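Local coordinates for DNA replication licensing factor MCM related protein (Thermoplasma acidophilum, PDB 4ME3) that probably works as an ATP-driven replicative DNA helicase that binds single-stranded DNA, represented here by its zinc-binding N-terminal domain, at residues 193-198 / 217-222; 131-136 / 228-233. All coordinates share one frame; numbering follows the deposited sequence.

Interaction 1: residues 193-198 / 217-222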
loop_
_atom_site.group_PDB
_atom_site.type_symbol
_atom_site.label_atom_id
_atom_site.label_comp_id
_atom_site.label_asym_id
_atom_site.label_seq_id
_atom_site.Cartn_x
_atom_site.Cartn_y
_atom_site.Cartn_z
ATOM N N ILE A 193 -2.856 -9.133 -6.397
ATOM C CA ILE A 193 -2.904 -7.817 -7.013
ATOM C C ILE A 193 -1.790 -7.680 -8.046
ATOM O O ILE A 193 -0.748 -8.333 -7.942
ATOM C CB ILE A 193 -2.765 -6.687 -5.971
ATOM C CG1 ILE A 193 -1.438 -6.814 -5.222
ATOM C CG2 ILE A 193 -3.932 -6.714 -4.999
ATOM C CD1 ILE A 193 -1.151 -5.652 -4.290
ATOM N N ASP A 194 -2.029 -6.839 -9.045
ATOM C CA ASP A 194 -1.035 -6.516 -10.054
ATOM C C ASP A 194 0.100 -5.729 -9.424
ATOM O O ASP A 194 -0.130 -4.877 -8.561
ATOM C CB ASP A 194 -1.653 -5.662 -11.157
ATOM C CG ASP A 194 -2.698 -6.408 -11.968
ATOM O OD1 ASP A 194 -2.473 -7.596 -12.289
ATOM O OD2 ASP A 194 -3.739 -5.796 -12.292
ATOM N N VAL A 195 1.316 -6.008 -9.870
ATOM C CA VAL A 195 2.490 -5.250 -9.448
ATOM C C VAL A 195 3.363 -4.986 -10.662
ATOM O O VAL A 195 3.464 -5.818 -11.563
ATOM C CB VAL A 195 3.313 -6.006 -8.394
ATOM C CG1 VAL A 195 4.520 -5.172 -7.954
ATOM C CG2 VAL A 195 2.451 -6.371 -7.195
ATOM N N GLN A 196 3.993 -3.820 -10.686
ATOM C CA GLN A 196 4.924 -3.489 -11.748
ATOM C C GLN A 196 6.025 -2.631 -11.152
ATOM O O GLN A 196 5.753 -1.757 -10.332
ATOM C CB GLN A 196 4.206 -2.725 -12.859
ATOM C CG GLN A 196 5.074 -2.407 -14.061
ATOM C CD GLN A 196 4.322 -1.657 -15.135
ATOM O OE1 GLN A 196 3.503 -0.782 -14.843
ATOM N NE2 GLN A 196 4.593 -1.991 -16.391
ATOM N N LYS A 197 7.266 -2.890 -11.544
ATOM C CA LYS A 197 8.367 -2.027 -11.139
ATOM C C LYS A 197 8.723 -1.117 -12.298
ATOM O O LYS A 197 8.775 -1.552 -13.450
ATOM C CB LYS A 197 9.587 -2.836 -10.702
ATOM C CG LYS A 197 9.287 -3.881 -9.645
ATOM C CD LYS A 197 10.563 -4.407 -9.019
ATOM C CE LYS A 197 10.276 -5.489 -7.994
ATOM N NZ LYS A 197 11.532 -6.033 -7.406
ATOM N N VAL A 198 8.961 0.149 -11.979
ATOM C CA VAL A 198 9.256 1.164 -12.970
ATOM C C VAL A 198 10.481 1.953 -12.529
ATOM O O VAL A 198 10.496 2.535 -11.445
ATOM C CB VAL A 198 8.068 2.134 -13.128
ATOM C CG1 VAL A 198 8.358 3.178 -14.186
ATOM C CG2 VAL A 198 6.794 1.357 -13.471
ATOM N N THR A 217 13.830 3.183 -8.450
ATOM C CA THR A 217 12.729 2.315 -8.846
ATOM C C THR A 217 11.470 2.638 -8.066
ATOM O O THR A 217 11.514 2.905 -6.866
ATOM C CB THR A 217 13.068 0.835 -8.639
ATOM O OG1 THR A 217 14.128 0.468 -9.526
ATOM C CG2 THR A 217 11.855 -0.042 -8.927
ATOM N N ILE A 218 10.350 2.607 -8.776
ATOM C CA ILE A 218 9.047 2.845 -8.192
ATOM C C ILE A 218 8.276 1.541 -8.266
ATOM O O ILE A 218 8.285 0.870 -9.301
ATOM C CB ILE A 218 8.274 3.914 -8.977
ATOM C CG1 ILE A 218 9.095 5.203 -9.075
ATOM C CG2 ILE A 218 6.933 4.195 -8.316
ATOM C CD1 ILE A 218 8.723 6.054 -10.248
ATOM N N ILE A 219 7.636 1.172 -7.164
ATOM C CA ILE A 219 6.735 0.030 -7.150
ATOM C C ILE A 219 5.317 0.555 -7.327
ATOM O O ILE A 219 4.846 1.360 -6.531
ATOM C CB ILE A 219 6.825 -0.759 -5.828
ATOM C CG1 ILE A 219 8.239 -1.312 -5.621
ATOM C CG2 ILE A 219 5.814 -1.899 -5.808
ATOM C CD1 ILE A 219 8.743 -2.178 -6.745
ATOM N N THR A 220 4.648 0.115 -8.387
ATOM C CA THR A 220 3.257 0.485 -8.615
ATOM C C THR A 220 2.390 -0.756 -8.466
ATOM O O THR A 220 2.660 -1.782 -9.086
ATOM C CB THR A 220 3.046 1.101 -10.013
ATOM O OG1 THR A 220 3.395 0.149 -11.030
ATOM C CG2 THR A 220 3.895 2.351 -10.178
ATOM N N GLU A 221 1.357 -0.669 -7.635
ATOM C CA GLU A 221 0.526 -1.831 -7.346
ATOM C C GLU A 221 -0.937 -1.593 -7.681
ATOM O O GLU A 221 -1.416 -0.455 -7.686
ATOM C CB GLU A 221 0.637 -2.225 -5.872
ATOM C CG GLU A 221 1.996 -2.759 -5.459
ATOM C CD GLU A 221 1.969 -3.391 -4.081
ATOM O OE1 GLU A 221 1.053 -3.066 -3.294
ATOM O OE2 GLU A 221 2.857 -4.215 -3.782
ATOM N N ASP A 222 -1.634 -2.692 -7.955
ATOM C CA ASP A 222 -3.078 -2.689 -8.158
ATOM C C ASP A 222 -3.485 -1.687 -9.243
ATOM O O ASP A 222 -3.053 -1.811 -10.391
ATOM C CB ASP A 222 -3.778 -2.435 -6.816
ATOM C CG ASP A 222 -5.207 -2.946 -6.788
ATOM O OD1 ASP A 222 -5.650 -3.559 -7.784
ATOM O OD2 ASP A 222 -5.879 -2.754 -5.751
HETATM O O HOH W 1 -4.761 -5.701 -9.130
HETATM O O HOH W 2 -3.931 -3.293 -12.555
HETATM O O HOH W 3 2.570 1.809 -13.729
#
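The carbonyl oxygen of D194 takes the backbone N of D222 at 2.7 Å and also meets the CA-H of E221, at 3.3 Å from its CA. It starts an antiparallel ladder: Q196 and T220 bond to each other in both directions through their main chains, as do V198 and I218, with V195–E221 and K197–I219 as the intervening non-hydrogen-bonded pairs. At the D194 and D222 end, two waters bridge the segments. One donates to D222 O and lies unusually close to D194 OD2; the other accepts from D194 N and donates to D222 OD1 at 2.7 Å. D222 OD2 turns to R45 and N97.

On the face carrying K197 and I219, the two side chains run alongside each other. A chi2 of -56° brings I219 CD1 against K197 CG at 3.4 Å, closer than usual for two carbons. Next to them E221 CG lies 4.0 Å from V195 CG2, and I193 CD1 touches E221 OE1 at 3.5 Å. The buried carboxylate is satisfied by K139 and the hydroxyl of Y260. On the other face, T220 OG1 sits 3.5 Å from Q196 CB, and a water links T220 OG1 to Q196 OE1. Q196 stretches out fully, CG anti to the backbone N (chi1 -176°), and its amide also reaches G226 and T134.

This ladder belongs to the OB domain: strand 191-201 lies between strands 123-147 and 215-221, and strand 215-221 in turn pairs in parallel with strand 250-261.

Interaction 2: residues 131-136 / 228-233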
loop_
_atom_site.group_PDB
_atom_site.type_symbol
_atom_site.label_atom_id
_atom_site.label_comp_id
_atom_site.label_asym_id
_atom_site.label_seq_id
_atom_site.Cartn_x
_atom_site.Cartn_y
_atom_site.Cartn_z
ATOM N N ARG A 131 12.429 5.062 -17.622
ATOM C CA ARG A 131 13.441 4.454 -18.485
ATOM C C ARG A 131 13.173 2.975 -18.743
ATOM O O ARG A 131 13.437 2.471 -19.835
ATOM C CB ARG A 131 14.836 4.616 -17.873
ATOM C CG ARG A 131 15.328 6.049 -17.817
ATOM C CD ARG A 131 15.175 6.743 -19.162
ATOM N NE ARG A 131 15.795 8.064 -19.169
ATOM C CZ ARG A 131 15.678 8.944 -20.158
ATOM N NH1 ARG A 131 14.952 8.657 -21.229
ATOM N NH2 ARG A 131 16.282 10.120 -20.069
ATOM N N LYS A 132 12.657 2.285 -17.732
ATOM C CA LYS A 132 12.402 0.858 -17.827
ATOM C C LYS A 132 11.157 0.495 -17.047
ATOM O O LYS A 132 10.779 1.192 -16.109
ATOM C CB LYS A 132 13.574 0.063 -17.247
ATOM C CG LYS A 132 14.867 0.163 -18.028
ATOM C CD LYS A 132 15.943 -0.731 -17.422
ATOM C CE LYS A 132 15.980 -2.108 -18.078
ATOM N NZ LYS A 132 14.714 -2.880 -17.914
ATOM N N ASN A 133 10.521 -0.600 -17.437
ATOM C CA ASN A 133 9.455 -1.171 -16.629
ATOM C C ASN A 133 9.448 -2.684 -16.757
ATOM O O ASN A 133 9.906 -3.236 -17.759
ATOM C CB ASN A 133 8.095 -0.574 -17.000
ATOM C CG ASN A 133 7.681 -0.889 -18.423
ATOM O OD1 ASN A 133 8.093 -1.894 -18.997
ATOM N ND2 ASN A 133 6.854 -0.027 -18.997
ATOM N N THR A 134 8.958 -3.352 -15.723
ATOM C CA THR A 134 8.814 -4.793 -15.761
ATOM C C THR A 134 7.475 -5.133 -16.385
ATOM O O THR A 134 6.655 -4.254 -16.652
ATOM C CB THR A 134 8.837 -5.409 -14.352
ATOM O OG1 THR A 134 7.699 -4.949 -13.610
ATOM C CG2 THR A 134 10.113 -5.038 -13.614
ATOM N N GLU A 135 7.257 -6.418 -16.626
ATOM C CA GLU A 135 5.926 -6.893 -16.931
ATOM C C GLU A 135 5.046 -6.616 -15.718
ATOM O O GLU A 135 5.544 -6.368 -14.614
ATOM C CB GLU A 135 5.940 -8.395 -17.238
ATOM C CG GLU A 135 6.180 -9.299 -16.028
ATOM C CD GLU A 135 7.643 -9.394 -15.627
ATOM O OE1 GLU A 135 8.490 -8.733 -16.267
ATOM O OE2 GLU A 135 7.947 -10.136 -14.667
ATOM N N VAL A 136 3.737 -6.643 -15.921
ATOM C CA VAL A 136 2.810 -6.614 -14.804
ATOM C C VAL A 136 2.617 -8.044 -14.311
ATOM O O VAL A 136 2.202 -8.916 -15.076
ATOM C CB VAL A 136 1.458 -6.020 -15.213
ATOM C CG1 VAL A 136 0.482 -6.087 -14.051
ATOM C CG2 VAL A 136 1.629 -4.585 -15.687
ATOM N N LEU A 228 2.738 3.252 -16.552
ATOM C CA LEU A 228 3.946 3.989 -16.904
ATOM C C LEU A 228 4.787 3.252 -17.945
ATOM O O LEU A 228 4.991 2.038 -17.852
ATOM C CB LEU A 228 4.773 4.270 -15.644
ATOM C CG LEU A 228 4.032 5.032 -14.539
ATOM C CD1 LEU A 228 4.939 5.295 -13.340
ATOM C CD2 LEU A 228 3.471 6.334 -15.074
ATOM N N TYR A 229 5.269 4.004 -18.931
ATOM C CA TYR A 229 6.043 3.457 -20.038
ATOM C C TYR A 229 7.306 4.286 -20.267
ATOM O O TYR A 229 7.362 5.460 -19.894
ATOM C CB TYR A 229 5.203 3.459 -21.321
ATOM C CG TYR A 229 3.899 2.702 -21.217
ATOM C CD1 TYR A 229 2.744 3.329 -20.771
ATOM C CD2 TYR A 229 3.820 1.364 -21.579
ATOM C CE1 TYR A 229 1.547 2.641 -20.679
ATOM C CE2 TYR A 229 2.627 0.666 -21.490
ATOM C CZ TYR A 229 1.494 1.310 -21.041
ATOM O OH TYR A 229 0.307 0.619 -20.952
ATOM N N PRO A 230 8.330 3.683 -20.889
ATOM C CA PRO A 230 9.574 4.423 -21.127
ATOM C C PRO A 230 9.360 5.730 -21.883
ATOM O O PRO A 230 8.656 5.758 -22.891
ATOM C CB PRO A 230 10.406 3.442 -21.957
ATOM C CG PRO A 230 9.926 2.103 -21.526
ATOM C CD PRO A 230 8.453 2.264 -21.267
ATOM N N GLY A 231 9.967 6.803 -21.384
ATOM C CA GLY A 231 9.830 8.118 -21.977
ATOM C C GLY A 231 8.835 8.998 -21.240
ATOM O O GLY A 231 8.866 10.221 -21.378
ATOM N N ASN A 232 7.946 8.381 -20.464
ATOM C CA ASN A 232 6.947 9.135 -19.712
ATOM C C ASN A 232 7.595 10.071 -18.705
ATOM O O ASN A 232 8.532 9.694 -18.007
ATOM C CB ASN A 232 6.002 8.200 -18.951
ATOM C CG ASN A 232 5.044 7.433 -19.853
ATOM O OD1 ASN A 232 4.296 6.583 -19.367
ATOM N ND2 ASN A 232 5.058 7.715 -21.155
ATOM N N ARG A 233 7.080 11.290 -18.617
ATOM C CA ARG A 233 7.509 12.216 -17.579
ATOM C C ARG A 233 6.526 12.117 -16.426
ATOM O O ARG A 233 5.332 12.341 -16.606
ATOM C CB ARG A 233 7.567 13.641 -18.126
ATOM C CG ARG A 233 8.643 13.814 -19.181
ATOM C CD ARG A 233 8.677 15.215 -19.756
ATOM N NE ARG A 233 9.747 15.336 -20.742
ATOM C CZ ARG A 233 11.021 15.572 -20.442
ATOM N NH1 ARG A 233 11.399 15.725 -19.180
ATOM N NH2 ARG A 233 11.923 15.658 -21.411
#
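A type II beta turn, Y229 to N232, carries P230 and G231 at its two central positions and sits against strand 123-147 in the OB domain, where N133 reaches over to L228 and P230. Just before N133 the strand makes a classic beta bulge: R131 and K132 both face E199 of the neighbouring strand.

The one hydrogen bond between the segments runs from N133 ND2 to the carbonyl oxygen of L228, 3.0 Å long with 150° at the hydrogen. The donor lies in the plane of that carbonyl, on a lone pair, while the oxygen is only slightly tilted from the amide plane of N133. A chi1 of 64° sets CG of N133 between its own backbone N and carbonyl carbon, the position from which the amide meets the L228 carbonyl. The same ND2 approaches P230 CD at 3.6 Å and comes obliquely to the Y229 ring, 4.2 Å from CD2. The N133 side chain and the proline ring cross at about a right angle. P230 CB lies 3.8 Å from R131 O.

The turn is closed internally. N232 N donates to Y229 O at 3.0 Å, and Y229 N returns a bond to N232 OD1 at 2.8 Å, arriving well above the side-chain carbonyl plane. K266 also donates to N232 OD1. G231 has positive phi (101°), where a CB would jam against the carbonyl oxygen of P230.

Backbone hydrogen bonds of G231 and N232 with V130 complete the docking. Across the segments themselves, the chemistry is neutral: one amide-to-carbonyl bond with light proline packing around it. That bond sets which way round the N133 amide faces, since a flipped amide would bring OD1 to the L228 oxygen, acceptor against acceptor.

How the interactions relate
Strand 123-147 comes first and contributes 131-136, then leads on toward the zinc-binding cysteines. The chain returns along strand 191-201, which holds 193-198. After a connection partly missing from the model, 217-222 folds back on it, so interaction 1 closes a short loop. Only then does the turn at 228-233 reach back to 131-136, so interaction 2 closes a much longer loop in which interaction 1 is nested. The two also touch directly, since strands 123-147 and 191-201 are sheet neighbours: T134 N probably bonds to K197 O, and V136 packs on D194. Together they tie three strands and a connecting turn into one OB domain.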